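Local structure of ectonucleoside triphosphate diphosphohydrolase 4 (Homo sapiens, 6WG5) at residues A[245-250]-A[361-366]; A[276-281]-A[367-372]; A[351-356]-A[453-458]. The protein belongs to the GDA1/CD39 nucleoside phosphatase family, whose two-lobed fold, built on mixed beta-sheets, is related to that of the actin-like ATPases. All coordinates share one frame; numbering follows the deposited sequence.

Interaction 1: residues A[245-250]-A[361-366]; sequences SQQEEV and ETQTSL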
loop_
_atom_site.group_PDB
_atom_site.type_symbol
_atom_site.label_atom_id
_atom_site.label_comp_id
_atom_site.label_asym_id
_atom_site.label_seq_id
_atom_site.Cartn_x
_atom_site.Cartn_y
_atom_site.Cartn_z
ATOM N N SER A 245 -7.785 22.052 18.520
ATOM C CA SER A 245 -7.286 22.680 17.302
ATOM C C SER A 245 -5.923 22.118 16.932
ATOM O O SER A 245 -5.607 21.983 15.744
ATOM C CB SER A 245 -7.209 24.197 17.480
ATOM O OG SER A 245 -8.498 24.756 17.657
ATOM N N GLN A 246 -5.107 21.779 17.934
ATOM C CA GLN A 246 -3.832 21.121 17.670
ATOM C C GLN A 246 -4.045 19.744 17.057
ATOM O O GLN A 246 -3.352 19.365 16.106
ATOM C CB GLN A 246 -3.025 21.011 18.964
ATOM C CG GLN A 246 -1.757 20.176 18.845
ATOM C CD GLN A 246 -1.015 20.054 20.161
ATOM O OE1 GLN A 246 -1.106 20.929 21.021
ATOM N NE2 GLN A 246 -0.284 18.957 20.327
ATOM N N GLN A 247 -4.993 18.972 17.597
ATOM C CA GLN A 247 -5.295 17.667 17.020
ATOM C C GLN A 247 -5.645 17.797 15.544
ATOM O O GLN A 247 -5.242 16.963 14.725
ATOM C CB GLN A 247 -6.444 17.005 17.783
ATOM C CG GLN A 247 -6.553 15.507 17.548
ATOM C CD GLN A 247 -7.868 14.930 18.035
ATOM O OE1 GLN A 247 -8.934 15.493 17.793
ATOM N NE2 GLN A 247 -7.797 13.799 18.728
ATOM N N GLU A 248 -6.392 18.845 15.186
ATOM C CA GLU A 248 -6.714 19.081 13.785
ATOM C C GLU A 248 -5.463 19.371 12.966
ATOM O O GLU A 248 -5.389 18.993 11.792
ATOM C CB GLU A 248 -7.707 20.237 13.663
ATOM C CG GLU A 248 -8.379 20.333 12.304
ATOM C CD GLU A 248 -9.222 21.586 12.155
ATOM O OE1 GLU A 248 -8.877 22.614 12.775
ATOM O OE2 GLU A 248 -10.233 21.539 11.423
ATOM N N GLU A 249 -4.470 20.041 13.559
ATOM C CA GLU A 249 -3.221 20.284 12.846
ATOM C C GLU A 249 -2.547 18.972 12.471
ATOM O O GLU A 249 -2.023 18.828 11.360
ATOM C CB GLU A 249 -2.284 21.146 13.694
ATOM C CG GLU A 249 -2.854 22.505 14.074
ATOM C CD GLU A 249 -3.256 23.331 12.867
ATOM O OE1 GLU A 249 -2.606 23.200 11.808
ATOM O OE2 GLU A 249 -4.228 24.109 12.976
ATOM N N VAL A 250 -2.549 18.002 13.387
ATOM C CA VAL A 250 -2.005 16.684 13.078
ATOM C C VAL A 250 -2.861 15.991 12.025
ATOM O O VAL A 250 -2.341 15.405 11.069
ATOM C CB VAL A 250 -1.892 15.847 14.366
ATOM C CG1 VAL A 250 -1.626 14.373 14.049
ATOM C CG2 VAL A 250 -0.793 16.405 15.261
ATOM N N GLU A 361 -3.610 9.028 24.921
ATOM C CA GLU A 361 -4.441 10.009 24.236
ATOM C C GLU A 361 -5.564 9.316 23.475
ATOM O O GLU A 361 -5.362 8.275 22.842
ATOM C CB GLU A 361 -3.590 10.840 23.276
ATOM C CG GLU A 361 -4.295 12.072 22.726
ATOM C CD GLU A 361 -3.458 12.819 21.703
ATOM O OE1 GLU A 361 -4.043 13.469 20.810
ATOM O OE2 GLU A 361 -2.213 12.749 21.787
ATOM N N THR A 362 -6.755 9.902 23.539
ATOM C CA THR A 362 -7.901 9.347 22.835
ATOM C C THR A 362 -7.753 9.559 21.333
ATOM O O THR A 362 -7.145 10.532 20.877
ATOM C CB THR A 362 -9.195 9.994 23.335
ATOM O OG1 THR A 362 -9.237 9.943 24.766
ATOM C CG2 THR A 362 -10.417 9.274 22.781
ATOM N N GLN A 363 -8.310 8.624 20.561
ATOM C CA GLN A 363 -8.299 8.697 19.099
ATOM C C GLN A 363 -6.880 8.578 18.543
ATOM O O GLN A 363 -6.538 9.215 17.545
ATOM C CB GLN A 363 -8.964 9.986 18.601
ATOM C CG GLN A 363 -10.459 10.058 18.860
ATOM C CD GLN A 363 -11.026 11.445 18.623
ATOM O OE1 GLN A 363 -11.314 11.827 17.488
ATOM N NE2 GLN A 363 -11.188 12.210 19.699
ATOM N N THR A 364 -6.049 7.755 19.185
ATOM C CA THR A 364 -4.691 7.512 18.724
ATOM C C THR A 364 -4.428 6.015 18.651
ATOM O O THR A 364 -4.981 5.230 19.426
ATOM C CB THR A 364 -3.648 8.171 19.638
ATOM O OG1 THR A 364 -3.839 7.731 20.989
ATOM C CG2 THR A 364 -3.762 9.688 19.570
ATOM N N SER A 365 -3.572 5.630 17.704
ATOM C CA SER A 365 -3.244 4.229 17.472
ATOM C C SER A 365 -1.789 3.958 17.835
ATOM O O SER A 365 -1.438 3.930 19.018
ATOM C CB SER A 365 -3.522 3.857 16.014
ATOM O OG SER A 365 -2.860 4.741 15.129
ATOM N N LEU A 366 -0.935 3.756 16.837
ATOM C CA LEU A 366 0.471 3.491 17.096
ATOM C C LEU A 366 1.230 4.797 17.267
ATOM O O LEU A 366 0.930 5.799 16.611
ATOM C CB LEU A 366 1.093 2.695 15.948
ATOM C CG LEU A 366 0.430 1.376 15.556
ATOM C CD1 LEU A 366 1.180 0.748 14.398
ATOM C CD2 LEU A 366 0.378 0.431 16.737
#

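Interaction 2: residues A[276-281]-A[367-372]; sequences ATFLGF and NGVYQP. With NAG (2-acetamido-2-deoxy-beta-D-glucopyranose), chain B.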
loop_
_atom_site.group_PDB
_atom_site.type_symbol
_atom_site.label_atom_id
_atom_site.label_comp_id
_atom_site.label_asym_id
_atom_site.label_seq_id
_atom_site.Cartn_x
_atom_site.Cartn_y
_atom_site.Cartn_z
ATOM N N ALA A 276 -1.830 6.835 6.987
ATOM C CA ALA A 276 -0.807 6.872 8.021
ATOM C C ALA A 276 0.231 5.797 7.743
ATOM O O ALA A 276 -0.123 4.658 7.423
ATOM C CB ALA A 276 -1.414 6.676 9.414
ATOM N N THR A 277 1.505 6.163 7.866
ATOM C CA THR A 277 2.622 5.246 7.695
ATOM C C THR A 277 3.445 5.260 8.973
ATOM O O THR A 277 3.722 6.331 9.521
ATOM C CB THR A 277 3.488 5.647 6.495
ATOM O OG1 THR A 277 2.650 5.887 5.358
ATOM C CG2 THR A 277 4.478 4.549 6.160
ATOM N N PHE A 278 3.834 4.077 9.445
ATOM C CA PHE A 278 4.516 3.923 10.730
ATOM C C PHE A 278 5.866 3.251 10.497
ATOM O O PHE A 278 5.945 2.023 10.380
ATOM C CB PHE A 278 3.648 3.128 11.699
ATOM C CG PHE A 278 2.326 3.778 11.993
ATOM C CD1 PHE A 278 2.218 4.742 12.984
ATOM C CD2 PHE A 278 1.193 3.436 11.272
ATOM C CE1 PHE A 278 1.001 5.349 13.255
ATOM C CE2 PHE A 278 -0.026 4.040 11.536
ATOM C CZ PHE A 278 -0.121 4.996 12.528
ATOM N N LEU A 279 6.922 4.059 10.432
ATOM C CA LEU A 279 8.271 3.534 10.267
ATOM C C LEU A 279 8.708 2.802 11.528
ATOM O O LEU A 279 8.535 3.303 12.643
ATOM C CB LEU A 279 9.245 4.669 9.952
ATOM C CG LEU A 279 9.539 4.963 8.479
ATOM C CD1 LEU A 279 10.488 3.917 7.910
ATOM C CD2 LEU A 279 8.258 5.033 7.655
ATOM N N GLY A 280 9.282 1.617 11.351
ATOM C CA GLY A 280 9.717 0.818 12.476
ATOM C C GLY A 280 8.628 -0.002 13.125
ATOM O O GLY A 280 8.843 -0.528 14.222
ATOM N N PHE A 281 7.462 -0.126 12.488
ATOM C CA PHE A 281 6.359 -0.920 13.016
ATOM C C PHE A 281 5.970 -2.051 12.071
ATOM O O PHE A 281 4.873 -2.605 12.189
ATOM C CB PHE A 281 5.161 -0.019 13.317
ATOM C CG PHE A 281 5.419 0.959 14.423
ATOM C CD1 PHE A 281 4.999 0.690 15.716
ATOM C CD2 PHE A 281 6.107 2.135 14.179
ATOM C CE1 PHE A 281 5.247 1.584 16.740
ATOM C CE2 PHE A 281 6.359 3.033 15.199
ATOM C CZ PHE A 281 5.930 2.757 16.482
ATOM N N ASN A 367 2.222 4.783 18.152
ATOM C CA ASN A 367 3.147 5.899 18.304
ATOM C C ASN A 367 2.431 7.199 18.650
ATOM O O ASN A 367 2.956 8.285 18.390
ATOM C CB ASN A 367 3.974 6.079 17.026
ATOM C CG ASN A 367 5.430 6.388 17.305
ATOM O OD1 ASN A 367 5.925 6.189 18.415
ATOM N ND2 ASN A 367 6.130 6.872 16.285
ATOM N N GLY A 368 1.236 7.110 19.230
ATOM C CA GLY A 368 0.483 8.296 19.584
ATOM C C GLY A 368 -0.032 9.098 18.410
ATOM O O GLY A 368 -0.329 10.283 18.567
ATOM N N VAL A 369 -0.151 8.488 17.239
ATOM C CA VAL A 369 -0.603 9.187 16.042
ATOM C C VAL A 369 -2.123 9.190 16.017
ATOM O O VAL A 369 -2.768 8.202 16.386
ATOM C CB VAL A 369 -0.022 8.534 14.774
ATOM C CG1 VAL A 369 -0.623 9.159 13.520
ATOM C CG2 VAL A 369 1.491 8.672 14.759
ATOM N N TYR A 370 -2.700 10.304 15.574
ATOM C CA TYR A 370 -4.149 10.428 15.526
ATOM C C TYR A 370 -4.740 9.481 14.490
ATOM O O TYR A 370 -4.158 9.255 13.425
ATOM C CB TYR A 370 -4.550 11.866 15.204
ATOM C CG TYR A 370 -5.997 12.007 14.797
ATOM C CD1 TYR A 370 -7.010 12.006 15.746
ATOM C CD2 TYR A 370 -6.352 12.138 13.460
ATOM C CE1 TYR A 370 -8.337 12.131 15.376
ATOM C CE2 TYR A 370 -7.674 12.263 13.080
ATOM C CZ TYR A 370 -8.663 12.259 14.042
ATOM O OH TYR A 370 -9.981 12.385 13.668
ATOM N N GLN A 371 -5.909 8.928 14.811
ATOM C CA GLN A 371 -6.629 8.040 13.908
ATOM C C GLN A 371 -8.107 8.415 13.900
ATOM O O GLN A 371 -8.746 8.397 14.959
ATOM C CB GLN A 371 -6.451 6.582 14.330
ATOM C CG GLN A 371 -7.184 5.589 13.442
ATOM C CD GLN A 371 -6.942 4.149 13.850
ATOM O OE1 GLN A 371 -5.812 3.667 13.819
ATOM N NE2 GLN A 371 -8.007 3.454 14.234
ATOM N N PRO A 372 -8.689 8.757 12.752
ATOM C CA PRO A 372 -10.110 9.079 12.733
ATOM C C PRO A 372 -10.934 7.858 13.085
ATOM O O PRO A 372 -10.526 6.714 12.817
ATOM C CB PRO A 372 -10.355 9.524 11.283
ATOM C CG PRO A 372 -9.019 9.775 10.698
ATOM C CD PRO A 372 -8.080 8.882 11.420
HETATM C C1 NAG B . 8.912 4.159 20.359
HETATM C C2 NAG B . 9.809 4.648 19.218
HETATM C C3 NAG B . 11.239 4.868 19.712
HETATM C C4 NAG B . 11.269 5.722 20.973
HETATM C C5 NAG B . 10.319 5.152 22.016
HETATM C C6 NAG B . 10.195 6.018 23.247
HETATM C C7 NAG B . 9.418 4.008 16.875
HETATM C C8 NAG B . 9.499 2.900 15.869
HETATM N N2 NAG B . 9.803 3.697 18.117
HETATM O O3 NAG B . 11.992 5.501 18.683
HETATM O O4 NAG B . 12.582 5.711 21.520
HETATM O O5 NAG B . 9.005 5.051 21.456
HETATM O O6 NAG B . 9.077 5.632 24.036
HETATM O O7 NAG B . 9.021 5.130 16.577
#

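Interaction 3: residues A[351-356]-A[453-458]; sequences TIQPFM and FHRGFS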
loop_
_atom_site.group_PDB
_atom_site.type_symbol
_atom_site.label_atom_id
_atom_site.label_comp_id
_atom_site.label_asym_id
_atom_site.label_seq_id
_atom_site.Cartn_x
_atom_site.Cartn_y
_atom_site.Cartn_z
ATOM N N THR A 351 4.191 -9.438 25.688
ATOM C CA THR A 351 5.564 -8.952 25.759
ATOM C C THR A 351 5.810 -7.829 24.759
ATOM O O THR A 351 6.534 -6.874 25.060
ATOM C CB THR A 351 6.537 -10.105 25.512
ATOM O OG1 THR A 351 6.218 -11.194 26.387
ATOM C CG2 THR A 351 7.968 -9.662 25.766
ATOM N N ILE A 352 5.218 -7.926 23.563
ATOM C CA ILE A 352 5.499 -6.973 22.494
ATOM C C ILE A 352 4.570 -5.768 22.518
ATOM O O ILE A 352 4.739 -4.856 21.697
ATOM C CB ILE A 352 5.425 -7.667 21.117
ATOM C CG1 ILE A 352 4.011 -8.201 20.857
ATOM C CG2 ILE A 352 6.465 -8.785 21.045
ATOM C CD1 ILE A 352 3.856 -8.933 19.540
ATOM N N GLN A 353 3.599 -5.733 23.431
ATOM C CA GLN A 353 2.723 -4.571 23.577
ATOM C C GLN A 353 3.475 -3.247 23.601
ATOM O O GLN A 353 3.128 -2.352 22.815
ATOM C CB GLN A 353 1.887 -4.726 24.855
ATOM C CG GLN A 353 0.651 -5.581 24.694
ATOM C CD GLN A 353 -0.477 -4.838 24.018
ATOM O OE1 GLN A 353 -0.890 -5.188 22.915
ATOM N NE2 GLN A 353 -0.983 -3.802 24.677
ATOM N N PRO A 354 4.485 -3.050 24.451
ATOM C CA PRO A 354 5.138 -1.732 24.520
ATOM C C PRO A 354 5.642 -1.219 23.186
ATOM O O PRO A 354 5.700 0.000 22.979
ATOM C CB PRO A 354 6.301 -1.972 25.496
ATOM C CG PRO A 354 5.886 -3.145 26.309
ATOM C CD PRO A 354 5.067 -4.009 25.405
ATOM N N PHE A 355 6.010 -2.110 22.268
ATOM C CA PHE A 355 6.654 -1.697 21.030
ATOM C C PHE A 355 5.686 -1.082 20.030
ATOM O O PHE A 355 6.139 -0.519 19.028
ATOM C CB PHE A 355 7.376 -2.892 20.409
ATOM C CG PHE A 355 8.471 -3.434 21.276
ATOM C CD1 PHE A 355 9.764 -2.951 21.163
ATOM C CD2 PHE A 355 8.204 -4.401 22.229
ATOM C CE1 PHE A 355 10.771 -3.438 21.969
ATOM C CE2 PHE A 355 9.209 -4.891 23.038
ATOM C CZ PHE A 355 10.493 -4.407 22.909
ATOM N N MET A 356 4.377 -1.175 20.272
ATOM C CA MET A 356 3.427 -0.390 19.496
ATOM C C MET A 356 3.482 1.084 19.864
ATOM O O MET A 356 3.004 1.925 19.094
ATOM C CB MET A 356 2.015 -0.932 19.695
ATOM C CG MET A 356 1.832 -2.341 19.165
ATOM S SD MET A 356 0.103 -2.805 19.017
ATOM C CE MET A 356 -0.377 -2.875 20.742
ATOM N N PHE A 453 -3.298 -4.937 14.830
ATOM C CA PHE A 453 -4.643 -4.856 14.271
ATOM C C PHE A 453 -5.675 -4.551 15.350
ATOM O O PHE A 453 -6.436 -3.583 15.239
ATOM C CB PHE A 453 -4.969 -6.169 13.555
ATOM C CG PHE A 453 -6.290 -6.172 12.837
ATOM C CD1 PHE A 453 -6.526 -5.306 11.782
ATOM C CD2 PHE A 453 -7.284 -7.066 13.198
ATOM C CE1 PHE A 453 -7.738 -5.316 11.114
ATOM C CE2 PHE A 453 -8.498 -7.083 12.534
ATOM C CZ PHE A 453 -8.724 -6.208 11.490
ATOM N N HIS A 454 -5.708 -5.357 16.412
ATOM C CA HIS A 454 -6.806 -5.304 17.371
ATOM C C HIS A 454 -6.596 -4.305 18.500
ATOM O O HIS A 454 -7.579 -3.908 19.133
ATOM C CB HIS A 454 -7.047 -6.689 17.972
ATOM C CG HIS A 454 -7.683 -7.653 17.021
ATOM N ND1 HIS A 454 -8.958 -7.478 16.529
ATOM C CD2 HIS A 454 -7.221 -8.799 16.470
ATOM C CE1 HIS A 454 -9.253 -8.473 15.712
ATOM N NE2 HIS A 454 -8.216 -9.289 15.662
ATOM N N ARG A 455 -5.360 -3.897 18.781
ATOM C CA ARG A 455 -5.124 -2.933 19.849
ATOM C C ARG A 455 -4.317 -1.741 19.355
ATOM O O ARG A 455 -4.416 -0.646 19.915
ATOM C CB ARG A 455 -4.426 -3.603 21.035
ATOM C CG ARG A 455 -5.411 -4.137 22.066
ATOM C CD ARG A 455 -4.764 -4.433 23.410
ATOM N NE ARG A 455 -3.962 -5.652 23.387
ATOM C CZ ARG A 455 -3.607 -6.334 24.473
ATOM N NH1 ARG A 455 -3.990 -5.925 25.675
ATOM N NH2 ARG A 455 -2.874 -7.433 24.357
ATOM N N GLY A 456 -3.520 -1.935 18.310
ATOM C CA GLY A 456 -2.882 -0.811 17.663
ATOM C C GLY A 456 -3.917 0.066 16.990
ATOM O O GLY A 456 -4.039 1.253 17.306
ATOM N N PHE A 457 -4.682 -0.524 16.070
ATOM C CA PHE A 457 -5.726 0.182 15.343
ATOM C C PHE A 457 -7.113 -0.023 15.941
ATOM O O PHE A 457 -8.066 0.613 15.479
ATOM C CB PHE A 457 -5.733 -0.261 13.874
ATOM C CG PHE A 457 -4.457 0.051 13.138
ATOM C CD1 PHE A 457 -3.883 1.308 13.217
ATOM C CD2 PHE A 457 -3.831 -0.917 12.370
ATOM C CE1 PHE A 457 -2.713 1.595 12.539
ATOM C CE2 PHE A 457 -2.658 -0.635 11.693
ATOM C CZ PHE A 457 -2.100 0.622 11.778
ATOM N N SER A 458 -7.246 -0.897 16.939
ATOM C CA SER A 458 -8.470 -1.039 17.728
ATOM C C SER A 458 -9.605 -1.689 16.943
ATOM O O SER A 458 -10.776 -1.371 17.161
ATOM C CB SER A 458 -8.931 0.314 18.285
ATOM O OG SER A 458 -7.939 0.883 19.124
#

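Interaction 1: residues A[245-250]-A[361-366]
Q247, on the first turn of helix 245-254, reaches out to the loop residues E361, T362 and Q363, and its amide is the one point of helix 245-250 that touches them. The side chain is fully extended, with CG anti to the backbone N (chi1 -162°), which carries the amide clear of the helix. NE2 of Q247 ends 3.9 Å from NE2 of Q363. The carbonyl O of T362 and OE1 of E361 lie slightly farther from the same nitrogen, close enough to pack but too far for hydrogen bonds. The two glutamine side chains cross at about a right angle, and their amide planes stand 80° apart, so the amides do not stack. OE1 of Q247 is satisfied from its own side of the contact, by the backbone N of A243. The closer-packed part lies around this buried amide, where F242 and Y370 also press on Q247. E361 and T362, by contrast, are exposed and meet the helix only at their margins, and Q246 and E249 belong to its solvent side. The total interface is small, 111 Å² summed over both segments. Farther along the loop the chain turns inward: S365 and L366 pack on F278, so that residues 361-366 run from the outer helix 245-254 toward strand 270-279, the neighbour of outermost strand 255-259 in the six-stranded mixed sheet.

Interaction 2: residues A[276-281]-A[367-372]
F278 and F281, which touch V369 and N367 respectively, begin and end a type II beta turn at the end of strand 270-279; the nearest CA atoms of the two segments, those of F278 and N367, are 7.9 Å apart, so side chains must span the gap. G280 takes the third position of the turn with positive phi (83°), while the closing bond from F281 N to F278 O is weak at 3.4 Å. The F278 ring presents its edge to V369: CE1 lies 3.7 Å from CB of V369, close to the ring plane, and CG2 of V369 touches the same ring atom. These two side chains approach from opposite directions, and L254 of helix 245-254 also packs on V369. Beyond the turn, the F281 ring meets the side chain of N367 obliquely, with CZ 3.8 Å from CG of N367. OD1 of N367 accepts a hydrogen bond from ND2 of N357, and its ND2 lies 3.4 Å from O7 of the NAG. The acetamido methyl C8 of this sugar rests against CE2 of F281, also obliquely, and near the carbonyl O of L279. R289 hydrogen-bonds G280 O and makes a cation-pi contact with F281. The arrangement is a glycine-containing type II turn between strand 270-279 and helix 283-296, packed against a protein-attached glycan that is probably linked to N357, the start of an N-K-T sequon.

Interaction 3: residues A[351-356]-A[453-458]
The Q353 amide lies over one face of the R455 guanidinium, its CD 3.4 Å above the plane and over the centre of the group. The two planes are 32° apart, so this is a tilted overlay, and the side chains themselves cross at about a right angle. A bend at chi2 (-78°) turns the Q353 amide toward R455 and brings its CD to within 3.5 Å of CZ of R455. A second pair of flat groups sits within 453-458, where CD2 of F453 lies over the centre of one face of the H454 ring, and NE2 of H454 lies in plane at the edge of the F453 ring. F459 stacks on F453, while ND1 of H454 is hydrogen-bonded to F459 O and NE2 to the hydroxyl of Y401.

Beside the amide overlay, M356 packs against the end region of helix 436-456. SD of M356 lies 3.8 Å from both N and CA of G456, and the bend at chi3 (-68°) brings CE to CB of R455, at 4.1 Å. The CA atoms of M356 and G456 are 6.6 Å apart, the nearest CA pair of the two segments; G456 has no side chain to hold them farther apart. W448 and L366 add apolar cover around M356.

The contact thus joins the end region of helix 345-352 to that of helix 436-456 through one polar overlay and one thioether packing contact. The charge of R455 is met chiefly elsewhere, by a salt bridge from NE to E451 and a long, weak ion pair from NH2 to E350. The uncharged amide of Q353 therefore packs over one guanidinium face without adding net charge to the contact.

Overall arrangement
Interactions 1 and 2 share one continuous loop, 361-372, which crosses from helix 245-254 to the end of strand 270-279; their centres are about 10 Å apart, and Q363 O lies 2.8 Å from Q371 N, a probable hydrogen bond. Interaction 3 is centred about 11 Å from interaction 2 and about 17 Å from interaction 1. Probable bonds from N367 N to M356 O and from Q371 NE2 to F457 O, both 3.1 Å, tie the loop to both segments of interaction 3, and CD2 of L366 packs between them. The glycan touches interaction 2 directly, whereas the side chains of M356 and E361 lie about 9 Å and about 14 Å from a NAG.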